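Local structure of alpha-glucosidase (Bacteroides thetaiotaomicron, 5XFM) at residues 283-295 with 417-429. The protein is a glycoside hydrolase family 97 enzyme that acts as a bifunctional beta-L-arabinopyranosidase and alpha-galactosidase. The protein carries 1 engineered substitution. Numbering follows the deposited sequence.
Sequences SPLYETKHDYRFG and EDILSDADDHGLM
Leu-420 meets the hydroxyl end of Tyr-286 near the start of 417-429: its CB lies 3.7 Å from Tyr-286 OH, and that hydroxyl is hydrogen-bonded to Asn-447, whose amide also binds Leu-420 O. One turn on, the bond from CA to CB of Asp-424 points toward 283-295, and its CB packs 3.6 Å from Tyr-286 CE2. With CG anti to the backbone N (chi1 -178°), the carboxylate meets two hydroxyls that donate to one oxygen: Thr-288 OG1 reaches Asp-424 OD1 at 2.6 Å on the syn lone pair, whereas Tyr-292 OH, also 2.6 Å from Asp-424 OD1, arrives 38° above the carboxylate plane. A water donates to Asp-424 OD2, giving this buried acid three donors. Thr-288 OG1, besides donating to the acid, accepts from the backbone N of His-290, two residues on: an ST turn. Gly-427, at positive phi, is the C-prime residue of a Schellman motif (Leu-428 N to Ala-423 O, Gly-427 N to Asp-424 O); its CA sits 3.4 Å from the His-290 ring centroid, 14° off the normal, a CH-pi contact over the face. Met-429 CG lies 3.4 Å from Tyr-292 CD1, and its SD makes oblique Met-aromatic contacts, 5.3 Å from the Tyr-292 centroid and 5.2 Å from that of Phe-294. Without the phenol, as with an alanine at Tyr-292, the carboxylate would probably be held less firmly, and a gap is likely to open beside Met-429 CG. The loop entering strand 295-299 thus joins the Schellman-capped end of helix 410-425, a helix-to-strand turn of the TIM-barrel domain.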
loop_
_atom_site.group_PDB
_atom_site.type_symbol
_atom_site.label_atom_id
_atom_site.label_comp_id
_atom_site.label_asym_id
_atom_site.label_seq_id
_atom_site.Cartn_x
_atom_site.Cartn_y
_atom_site.Cartn_z
ATOM N N SER A 283 1.331 -14.508 -8.540
ATOM C CA SER A 283 0.431 -15.606 -8.198
ATOM C C SER A 283 0.611 -16.018 -6.737
ATOM O O SER A 283 1.670 -15.776 -6.161
ATOM C CB SER A 283 0.683 -16.804 -9.126
ATOM O OG SER A 283 0.763 -16.378 -10.477
ATOM N N PRO A 284 -0.422 -16.639 -6.135
ATOM C CA PRO A 284 -0.307 -17.164 -4.768
ATOM C C PRO A 284 0.858 -18.134 -4.612
ATOM O O PRO A 284 1.090 -18.963 -5.490
ATOM C CB PRO A 284 -1.645 -17.876 -4.554
ATOM C CG PRO A 284 -2.600 -17.114 -5.402
ATOM C CD PRO A 284 -1.813 -16.695 -6.624
ATOM N N LEU A 285 1.579 -18.022 -3.502
ATOM C CA LEU A 285 2.735 -18.876 -3.243
ATOM C C LEU A 285 2.355 -20.091 -2.400
ATOM O O LEU A 285 3.152 -21.019 -2.242
ATOM C CB LEU A 285 3.843 -18.076 -2.566
ATOM C CG LEU A 285 4.512 -17.072 -3.516
ATOM C CD1 LEU A 285 5.346 -16.054 -2.753
ATOM C CD2 LEU A 285 5.349 -17.786 -4.577
ATOM N N TYR A 286 1.136 -20.083 -1.868
ATOM C CA TYR A 286 0.571 -21.274 -1.242
ATOM C C TYR A 286 -0.952 -21.212 -1.230
ATOM O O TYR A 286 -1.557 -20.169 -1.480
ATOM C CB TYR A 286 1.119 -21.504 0.178
ATOM C CG TYR A 286 1.088 -20.330 1.135
ATOM C CD1 TYR A 286 2.178 -19.476 1.243
ATOM C CD2 TYR A 286 -0.010 -20.099 1.961
ATOM C CE1 TYR A 286 2.173 -18.414 2.124
ATOM C CE2 TYR A 286 -0.023 -19.032 2.856
ATOM C CZ TYR A 286 1.073 -18.194 2.926
ATOM O OH TYR A 286 1.082 -17.130 3.795
ATOM N N GLU A 287 -1.553 -22.376 -1.012
ATOM C CA GLU A 287 -2.993 -22.515 -0.930
ATOM C C GLU A 287 -3.345 -22.549 0.554
ATOM O O GLU A 287 -2.559 -23.047 1.367
ATOM C CB GLU A 287 -3.446 -23.804 -1.623
ATOM C CG GLU A 287 -3.279 -23.830 -3.157
ATOM C CD GLU A 287 -4.269 -22.962 -3.921
ATOM O OE1 GLU A 287 -5.026 -23.515 -4.747
ATOM O OE2 GLU A 287 -4.272 -21.728 -3.723
ATOM N N THR A 288 -4.489 -21.989 0.930
ATOM C CA THR A 288 -4.889 -22.057 2.325
ATOM C C THR A 288 -6.100 -22.963 2.530
ATOM O O THR A 288 -6.963 -23.068 1.663
ATOM C CB THR A 288 -5.186 -20.663 2.903
ATOM O OG1 THR A 288 -5.388 -20.766 4.321
ATOM C CG2 THR A 288 -6.411 -20.053 2.247
ATOM N N LYS A 289 -6.145 -23.618 3.686
ATOM C CA LYS A 289 -7.285 -24.435 4.080
ATOM C C LYS A 289 -8.282 -23.609 4.886
ATOM O O LYS A 289 -9.376 -24.073 5.207
ATOM C CB LYS A 289 -6.829 -25.631 4.924
ATOM C CG LYS A 289 -5.862 -26.580 4.231
ATOM C CD LYS A 289 -5.383 -27.672 5.188
ATOM C CE LYS A 289 -4.328 -28.567 4.545
ATOM N NZ LYS A 289 -4.603 -28.772 3.092
ATOM N N HIS A 290 -7.906 -22.378 5.213
ATOM C CA HIS A 290 -8.745 -21.552 6.078
ATOM C C HIS A 290 -9.575 -20.527 5.321
ATOM O O HIS A 290 -9.136 -19.962 4.317
ATOM C CB HIS A 290 -7.880 -20.847 7.121
ATOM C CG HIS A 290 -7.115 -21.789 7.994
ATOM N ND1 HIS A 290 -5.761 -22.004 7.848
ATOM C CD2 HIS A 290 -7.517 -22.589 9.011
ATOM C CE1 HIS A 290 -5.361 -22.897 8.736
ATOM N NE2 HIS A 290 -6.405 -23.264 9.457
ATOM N N ASP A 291 -10.778 -20.293 5.834
ATOM C CA ASP A 291 -11.691 -19.301 5.287
ATOM C C ASP A 291 -11.595 -18.052 6.160
ATOM O O ASP A 291 -12.331 -17.903 7.138
ATOM C CB ASP A 291 -13.122 -19.850 5.258
ATOM C CG ASP A 291 -14.112 -18.899 4.604
ATOM O OD1 ASP A 291 -13.683 -17.938 3.928
ATOM O OD2 ASP A 291 -15.332 -19.125 4.762
ATOM N N TYR A 292 -10.666 -17.165 5.814
ATOM C CA TYR A 292 -10.346 -16.031 6.678
ATOM C C TYR A 292 -11.440 -14.981 6.606
ATOM O O TYR A 292 -11.854 -14.564 5.523
ATOM C CB TYR A 292 -8.994 -15.429 6.305
ATOM C CG TYR A 292 -7.829 -16.338 6.623
ATOM C CD1 TYR A 292 -7.483 -16.629 7.937
ATOM C CD2 TYR A 292 -7.088 -16.918 5.612
ATOM C CE1 TYR A 292 -6.424 -17.463 8.229
ATOM C CE2 TYR A 292 -6.029 -17.755 5.893
ATOM C CZ TYR A 292 -5.700 -18.023 7.198
ATOM O OH TYR A 292 -4.638 -18.857 7.466
ATOM N N ARG A 293 -11.911 -14.573 7.776
ATOM C CA ARG A 293 -13.018 -13.640 7.883
ATOM C C ARG A 293 -12.508 -12.223 8.133
ATOM O O ARG A 293 -11.775 -11.975 9.089
ATOM C CB ARG A 293 -13.966 -14.087 8.999
ATOM C CG ARG A 293 -15.192 -13.209 9.197
ATOM C CD ARG A 293 -15.966 -13.649 10.438
ATOM N NE ARG A 293 -17.168 -12.852 10.669
ATOM C CZ ARG A 293 -17.986 -13.025 11.702
ATOM N NH1 ARG A 293 -17.735 -13.972 12.597
ATOM N NH2 ARG A 293 -19.060 -12.260 11.838
ATOM N N PHE A 294 -12.866 -11.299 7.249
ATOM C CA PHE A 294 -12.403 -9.928 7.388
ATOM C C PHE A 294 -13.465 -9.072 8.070
ATOM O O PHE A 294 -14.585 -9.531 8.306
ATOM C CB PHE A 294 -12.039 -9.345 6.019
ATOM C CG PHE A 294 -11.278 -10.301 5.147
ATOM C CD1 PHE A 294 -10.092 -10.871 5.587
ATOM C CD2 PHE A 294 -11.741 -10.621 3.882
ATOM C CE1 PHE A 294 -9.394 -11.755 4.786
ATOM C CE2 PHE A 294 -11.040 -11.498 3.073
ATOM C CZ PHE A 294 -9.864 -12.064 3.527
ATOM N N GLY A 295 -13.111 -7.833 8.392
ATOM C CA GLY A 295 -14.063 -6.927 9.005
ATOM C C GLY A 295 -13.487 -5.786 9.814
ATOM O O GLY A 295 -12.496 -5.161 9.432
ATOM N N GLU A 417 7.989 -13.390 4.991
ATOM C CA GLU A 417 7.380 -14.540 4.347
ATOM C C GLU A 417 7.220 -15.722 5.302
ATOM O O GLU A 417 6.135 -16.288 5.401
ATOM C CB GLU A 417 8.197 -14.946 3.121
ATOM C CG GLU A 417 7.641 -16.123 2.363
ATOM C CD GLU A 417 8.458 -16.428 1.119
ATOM O OE1 GLU A 417 8.238 -15.757 0.084
ATOM O OE2 GLU A 417 9.333 -17.316 1.181
ATOM N N ASP A 418 8.286 -16.080 6.016
ATOM C CA ASP A 418 8.216 -17.195 6.964
ATOM C C ASP A 418 7.154 -16.966 8.058
ATOM O O ASP A 418 6.449 -17.906 8.461
ATOM C CB ASP A 418 9.589 -17.450 7.599
ATOM C CG ASP A 418 10.633 -17.884 6.579
ATOM O OD1 ASP A 418 10.252 -18.213 5.436
ATOM O OD2 ASP A 418 11.832 -17.927 6.922
ATOM N N ILE A 419 7.035 -15.724 8.522
ATOM C CA ILE A 419 6.013 -15.400 9.510
ATOM C C ILE A 419 4.631 -15.638 8.909
ATOM O O ILE A 419 3.773 -16.281 9.530
ATOM C CB ILE A 419 6.116 -13.942 10.003
ATOM C CG1 ILE A 419 7.335 -13.764 10.903
ATOM C CG2 ILE A 419 4.863 -13.543 10.759
ATOM C CD1 ILE A 419 7.629 -12.304 11.239
ATOM N N LEU A 420 4.425 -15.143 7.691
ATOM C CA LEU A 420 3.150 -15.365 7.004
ATOM C C LEU A 420 2.804 -16.848 6.816
ATOM O O LEU A 420 1.636 -17.250 6.940
ATOM C CB LEU A 420 3.151 -14.665 5.639
ATOM C CG LEU A 420 2.743 -13.194 5.679
ATOM C CD1 LEU A 420 3.142 -12.453 4.410
ATOM C CD2 LEU A 420 1.235 -13.143 5.866
ATOM N N SER A 421 3.818 -17.647 6.505
ATOM C CA SER A 421 3.626 -19.057 6.193
ATOM C C SER A 421 3.279 -19.873 7.462
ATOM O O SER A 421 2.344 -20.688 7.461
ATOM C CB SER A 421 4.879 -19.602 5.500
ATOM O OG SER A 421 4.681 -20.910 5.016
ATOM N N ASP A 422 4.038 -19.661 8.538
ATOM C CA ASP A 422 3.725 -20.314 9.818
ATOM C C ASP A 422 2.333 -19.877 10.316
ATOM O O ASP A 422 1.533 -20.684 10.831
ATOM C CB ASP A 422 4.798 -19.999 10.862
ATOM C CG ASP A 422 6.120 -20.714 10.586
ATOM O OD1 ASP A 422 6.124 -21.727 9.849
ATOM O OD2 ASP A 422 7.158 -20.263 11.113
ATOM N N ALA A 423 2.055 -18.587 10.148
ATOM C CA ALA A 423 0.756 -18.036 10.500
ATOM C C ALA A 423 -0.355 -18.780 9.790
ATOM O O ALA A 423 -1.307 -19.232 10.430
ATOM C CB ALA A 423 0.688 -16.554 10.165
ATOM N N ASP A 424 -0.239 -18.912 8.470
ATOM C CA ASP A 424 -1.260 -19.640 7.736
ATOM C C ASP A 424 -1.375 -21.070 8.208
ATOM O O ASP A 424 -2.475 -21.617 8.247
ATOM C CB ASP A 424 -1.002 -19.660 6.238
ATOM C CG ASP A 424 -2.112 -20.383 5.494
ATOM O OD1 ASP A 424 -3.240 -19.839 5.474
ATOM O OD2 ASP A 424 -1.881 -21.510 4.994
ATOM N N ASP A 425 -0.247 -21.690 8.542
ATOM C CA ASP A 425 -0.298 -23.049 9.084
ATOM C C ASP A 425 -1.111 -23.095 10.384
ATOM O O ASP A 425 -1.670 -24.131 10.738
ATOM C CB ASP A 425 1.107 -23.597 9.326
ATOM C CG ASP A 425 1.826 -23.949 8.033
ATOM O OD1 ASP A 425 1.140 -24.207 7.024
ATOM O OD2 ASP A 425 3.076 -23.976 8.029
ATOM N N HIS A 426 -1.184 -21.971 11.095
ATOM C CA HIS A 426 -1.975 -21.949 12.325
ATOM C C HIS A 426 -3.243 -21.109 12.225
ATOM O O HIS A 426 -3.758 -20.638 13.235
ATOM C CB HIS A 426 -1.110 -21.453 13.475
ATOM C CG HIS A 426 0.087 -22.314 13.719
ATOM N ND1 HIS A 426 1.289 -22.116 13.073
ATOM C CD2 HIS A 426 0.260 -23.393 14.517
ATOM C CE1 HIS A 426 2.155 -23.028 13.474
ATOM N NE2 HIS A 426 1.557 -23.814 14.351
ATOM N N GLY A 427 -3.741 -20.943 11.002
ATOM C CA GLY A 427 -4.988 -20.242 10.747
ATOM C C GLY A 427 -5.018 -18.799 11.209
ATOM O O GLY A 427 -6.066 -18.291 11.619
ATOM N N LEU A 428 -3.885 -18.118 11.117
ATOM C CA LEU A 428 -3.819 -16.735 11.586
ATOM C C LEU A 428 -3.692 -15.729 10.452
ATOM O O LEU A 428 -2.883 -15.904 9.538
ATOM C CB LEU A 428 -2.647 -16.562 12.545
ATOM C CG LEU A 428 -2.760 -17.306 13.873
ATOM C CD1 LEU A 428 -1.396 -17.441 14.509
ATOM C CD2 LEU A 428 -3.719 -16.574 14.790
ATOM N N MET A 429 -4.507 -14.682 10.509
ATOM C CA MET A 429 -4.310 -13.531 9.643
ATOM C C MET A 429 -3.159 -12.679 10.175
ATOM O O MET A 429 -2.870 -12.686 11.375
ATOM C CB MET A 429 -5.590 -12.701 9.534
ATOM C CG MET A 429 -6.736 -13.429 8.904
ATOM S SD MET A 429 -8.263 -12.471 8.871
ATOM C CE MET A 429 -8.865 -12.811 10.532
HETATM O O HOH W 1 -3.473 -23.514 5.546
#